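Local coordinates for protein serine-threonine phosphatase 2C (Toxoplasma gondii, PDB 2I44) that probably removes phosphate from serine and threonine residues of other proteins as a metal-dependent phosphatase of the PP2C family, and binds calcium ions, at residues Y135-K147 and A151-G163. Numbering follows the deposited sequence.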
loop_
_atom_site.group_PDB
_atom_site.type_symbol
_atom_site.label_atom_id
_atom_site.label_comp_id
_atom_site.label_asym_id
_atom_site.label_seq_id
_atom_site.Cartn_x
_atom_site.Cartn_y
_atom_site.Cartn_z
ATOM N N TYR A 135 11.141 -2.869 -16.048
ATOM C CA TYR A 135 10.088 -3.560 -15.325
ATOM C C TYR A 135 10.003 -3.295 -13.831
ATOM O O TYR A 135 9.113 -3.819 -13.163
ATOM C CB TYR A 135 10.209 -5.065 -15.589
ATOM C CG TYR A 135 9.973 -5.441 -17.037
ATOM C CD1 TYR A 135 8.677 -5.570 -17.542
ATOM C CD2 TYR A 135 11.045 -5.630 -17.913
ATOM C CE1 TYR A 135 8.448 -5.880 -18.885
ATOM C CE2 TYR A 135 10.831 -5.938 -19.263
ATOM C CZ TYR A 135 9.530 -6.062 -19.742
ATOM O OH TYR A 135 9.309 -6.366 -21.065
ATOM N N ALA A 136 10.918 -2.495 -13.299
ATOM C CA ALA A 136 10.882 -2.189 -11.872
ATOM C C ALA A 136 9.470 -1.717 -11.528
ATOM O O ALA A 136 8.973 -0.746 -12.104
ATOM C CB ALA A 136 11.908 -1.107 -11.525
ATOM N N SER A 137 8.832 -2.422 -10.598
ATOM C CA SER A 137 7.471 -2.113 -10.178
ATOM C C SER A 137 7.315 -2.186 -8.662
ATOM O O SER A 137 8.235 -2.585 -7.944
ATOM C CB SER A 137 6.486 -3.108 -10.804
ATOM O OG SER A 137 6.603 -3.161 -12.211
ATOM N N SER A 138 6.133 -1.805 -8.181
ATOM C CA SER A 138 5.841 -1.850 -6.757
ATOM C C SER A 138 4.338 -1.801 -6.490
ATOM O O SER A 138 3.577 -1.133 -7.205
ATOM C CB SER A 138 6.523 -0.677 -6.031
ATOM O OG SER A 138 6.247 -0.685 -4.634
ATOM N N THR A 139 3.903 -2.532 -5.473
ATOM C CA THR A 139 2.503 -2.497 -5.091
ATOM C C THR A 139 2.430 -1.279 -4.185
ATOM O O THR A 139 3.444 -0.627 -3.903
ATOM C CB THR A 139 2.099 -3.666 -4.204
ATOM O OG1 THR A 139 2.800 -3.547 -2.962
ATOM C CG2 THR A 139 2.417 -5.001 -4.857
ATOM N N SER A 140 1.229 -0.993 -3.710
ATOM C CA SER A 140 1.028 0.109 -2.801
ATOM C C SER A 140 -0.274 0.004 -2.022
ATOM O O SER A 140 -1.308 -0.376 -2.565
ATOM C CB SER A 140 1.051 1.438 -3.566
ATOM O OG SER A 140 0.633 2.511 -2.738
ATOM N N VAL A 141 -0.185 0.292 -0.729
ATOM C CA VAL A 141 -1.344 0.365 0.148
ATOM C C VAL A 141 -1.061 1.648 0.895
ATOM O O VAL A 141 -0.015 1.778 1.534
ATOM C CB VAL A 141 -1.446 -0.779 1.191
ATOM C CG1 VAL A 141 -1.978 -2.022 0.542
ATOM C CG2 VAL A 141 -0.107 -1.007 1.859
ATOM N N THR A 142 -1.964 2.612 0.785
ATOM C CA THR A 142 -1.779 3.879 1.470
ATOM C C THR A 142 -3.021 4.234 2.266
ATOM O O THR A 142 -4.112 3.755 1.981
ATOM C CB THR A 142 -1.487 5.025 0.475
ATOM O OG1 THR A 142 -2.571 5.142 -0.457
ATOM C CG2 THR A 142 -0.179 4.776 -0.266
ATOM N N ALA A 143 -2.840 5.069 3.279
ATOM C CA ALA A 143 -3.942 5.509 4.119
ATOM C C ALA A 143 -3.718 6.966 4.480
ATOM O O ALA A 143 -2.647 7.339 4.955
ATOM C CB ALA A 143 -4.017 4.660 5.390
ATOM N N VAL A 144 -4.728 7.791 4.241
ATOM C CA VAL A 144 -4.629 9.200 4.567
ATOM C C VAL A 144 -5.622 9.500 5.690
ATOM O O VAL A 144 -6.835 9.413 5.499
ATOM C CB VAL A 144 -4.932 10.075 3.328
ATOM C CG1 VAL A 144 -4.938 11.562 3.705
ATOM C CG2 VAL A 144 -3.882 9.814 2.252
ATOM N N LEU A 145 -5.092 9.807 6.871
ATOM C CA LEU A 145 -5.915 10.140 8.024
ATOM C C LEU A 145 -6.120 11.651 8.026
ATOM O O LEU A 145 -5.153 12.407 7.954
ATOM C CB LEU A 145 -5.220 9.721 9.322
ATOM C CG LEU A 145 -5.887 10.212 10.613
ATOM C CD1 LEU A 145 -7.222 9.508 10.800
ATOM C CD2 LEU A 145 -4.976 9.942 11.804
ATOM N N ALA A 146 -7.374 12.088 8.098
ATOM C CA ALA A 146 -7.688 13.513 8.113
ATOM C C ALA A 146 -9.043 13.753 8.769
ATOM O O ALA A 146 -10.076 13.293 8.273
ATOM C CB ALA A 146 -7.693 14.068 6.693
ATOM N N LYS A 147 -9.018 14.470 9.890
ATOM C CA LYS A 147 -10.214 14.815 10.652
ATOM C C LYS A 147 -11.226 13.674 10.774
ATOM O O LYS A 147 -12.370 13.795 10.335
ATOM C CB LYS A 147 -10.897 16.039 10.029
ATOM C CG LYS A 147 -11.922 16.711 10.939
ATOM C CD LYS A 147 -12.679 17.821 10.221
ATOM C CE LYS A 147 -13.697 18.483 11.146
ATOM N NZ LYS A 147 -14.553 19.487 10.442
ATOM N N ALA A 151 -8.703 7.776 4.172
ATOM C CA ALA A 151 -8.844 7.535 2.749
ATOM C C ALA A 151 -7.861 6.439 2.363
ATOM O O ALA A 151 -6.656 6.681 2.272
ATOM C CB ALA A 151 -8.541 8.814 1.972
ATOM N N VAL A 152 -8.380 5.235 2.151
ATOM C CA VAL A 152 -7.554 4.099 1.776
ATOM C C VAL A 152 -7.414 3.984 0.259
ATOM O O VAL A 152 -8.396 4.067 -0.483
ATOM C CB VAL A 152 -8.147 2.762 2.308
ATOM C CG1 VAL A 152 -7.319 1.591 1.817
ATOM C CG2 VAL A 152 -8.178 2.765 3.823
ATOM N N GLY A 153 -6.182 3.794 -0.190
ATOM C CA GLY A 153 -5.926 3.631 -1.606
ATOM C C GLY A 153 -4.935 2.497 -1.775
ATOM O O GLY A 153 -4.158 2.214 -0.855
ATOM N N HIS A 154 -4.966 1.822 -2.919
ATOM C CA HIS A 154 -4.010 0.752 -3.164
ATOM C C HIS A 154 -3.893 0.319 -4.612
ATOM O O HIS A 154 -4.775 0.554 -5.437
ATOM C CB HIS A 154 -4.307 -0.484 -2.291
ATOM C CG HIS A 154 -5.209 -1.493 -2.934
ATOM N ND1 HIS A 154 -6.568 -1.305 -3.064
ATOM C CD2 HIS A 154 -4.948 -2.716 -3.456
ATOM C CE1 HIS A 154 -7.106 -2.369 -3.631
ATOM N NE2 HIS A 154 -6.145 -3.241 -3.879
ATOM N N LEU A 155 -2.768 -0.319 -4.896
ATOM C CA LEU A 155 -2.453 -0.857 -6.205
ATOM C C LEU A 155 -1.693 -2.143 -5.925
ATOM O O LEU A 155 -0.692 -2.127 -5.210
ATOM C CB LEU A 155 -1.533 0.085 -6.989
ATOM C CG LEU A 155 -2.053 1.426 -7.515
ATOM C CD1 LEU A 155 -0.904 2.171 -8.182
ATOM C CD2 LEU A 155 -3.187 1.202 -8.515
ATOM N N GLY A 156 -2.164 -3.261 -6.462
ATOM C CA GLY A 156 -1.431 -4.496 -6.254
ATOM C C GLY A 156 -1.990 -5.470 -5.242
ATOM O O GLY A 156 -3.197 -5.532 -5.039
ATOM N N ASP A 157 -1.108 -6.228 -4.598
ATOM C CA ASP A 157 -1.560 -7.219 -3.642
ATOM C C ASP A 157 -1.070 -7.052 -2.217
ATOM O O ASP A 157 -1.008 -8.022 -1.471
ATOM C CB ASP A 157 -1.236 -8.626 -4.141
ATOM C CG ASP A 157 0.219 -8.790 -4.487
ATOM O OD1 ASP A 157 1.039 -7.962 -4.038
ATOM O OD2 ASP A 157 0.542 -9.756 -5.193
ATOM N N SER A 158 -0.690 -5.835 -1.843
ATOM C CA SER A 158 -0.321 -5.567 -0.455
ATOM C C SER A 158 -1.699 -5.255 0.135
ATOM O O SER A 158 -2.616 -4.883 -0.607
ATOM C CB SER A 158 0.593 -4.347 -0.336
ATOM O OG SER A 158 1.900 -4.652 -0.777
ATOM N N ARG A 159 -1.868 -5.396 1.447
ATOM C CA ARG A 159 -3.183 -5.157 2.031
ATOM C C ARG A 159 -3.215 -4.359 3.323
ATOM O O ARG A 159 -2.212 -4.229 4.027
ATOM C CB ARG A 159 -3.871 -6.495 2.304
ATOM C CG ARG A 159 -3.974 -7.424 1.112
ATOM C CD ARG A 159 -4.488 -8.783 1.552
ATOM N NE ARG A 159 -4.604 -9.715 0.440
ATOM C CZ ARG A 159 -5.096 -10.946 0.555
ATOM N NH1 ARG A 159 -5.514 -11.384 1.737
ATOM N NH2 ARG A 159 -5.183 -11.740 -0.504
ATOM N N ILE A 160 -4.401 -3.847 3.630
ATOM C CA ILE A 160 -4.641 -3.105 4.862
ATOM C C ILE A 160 -5.731 -3.845 5.634
ATOM O O ILE A 160 -6.808 -4.094 5.099
ATOM C CB ILE A 160 -5.131 -1.661 4.590
ATOM C CG1 ILE A 160 -4.065 -0.883 3.814
ATOM C CG2 ILE A 160 -5.435 -0.957 5.915
ATOM C CD1 ILE A 160 -4.421 0.582 3.590
ATOM N N ALA A 161 -5.443 -4.212 6.877
ATOM C CA ALA A 161 -6.423 -4.907 7.711
ATOM C C ALA A 161 -6.927 -3.931 8.772
ATOM O O ALA A 161 -6.209 -3.010 9.177
ATOM C CB ALA A 161 -5.795 -6.126 8.370
HETATM N N MSE A 162 -8.159 -4.128 9.220
HETATM C CA MSE A 162 -8.740 -3.226 10.203
HETATM C C MSE A 162 -9.434 -3.963 11.341
HETATM O O MSE A 162 -10.230 -4.875 11.115
HETATM C CB MSE A 162 -9.742 -2.292 9.513
HETATM C CG MSE A 162 -10.248 -1.149 10.387
HETATM SE SE MSE A 162 -8.983 0.309 10.499
HETATM C CE MSE A 162 -9.804 1.475 9.180
ATOM N N GLY A 163 -9.117 -3.565 12.566
ATOM C CA GLY A 163 -9.731 -4.175 13.729
ATOM C C GLY A 163 -10.714 -3.198 14.346
ATOM O O GLY A 163 -10.334 -2.095 14.737
HETATM O O HOH W 1 -1.558 -3.344 -2.974
HETATM O O HOH W 2 -4.487 6.731 0.504
#
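The H154 ring is approached obliquely by the carbonyl oxygen S140 O, which lies closest to the methylene, 3.0 Å from H154 CB; at the ring's edge, in its plane, are G156 O and the water that bridges S140 O and S158 N. The ring also stacks on H179, and its NE2 bonds to V177 O. Along the strands the backbones pair in antiparallel register: T142 N reaches G153 O at 2.8 Å with an almost straight N-H...O angle of 176°, and G153 N returns the bond to T142 O from 35° above the carbonyl plane. Bonds between S140 and L155 and between V144 and A151 extend the ladder in both directions. Strands 137-146 and 149-155 thus form a beta hairpin in one sheet of the PP2C beta sandwich, and the chain then turns at 156-158 into strand 159-166 of the other sheet. Here the sheets touch partly through V141 and I160, V141 CB lying 3.7 Å from I160 CG1, while I160 CD1 comes to 3.6 Å from T142 O. At the turn, the hydroxyls T139 OG1 and S158 OG are 2.6 Å apart in a short hydrogen bond. T139 OG1, set between its backbone N and carbonyl carbon (chi1 65°), also bonds to the backbone N of the calcium ligand D60. The T139 and D157 side chains cross at about a right angle, with T139 CG2 3.4 Å from D157 OD1; D157 OD2 is salt-bridged to K180.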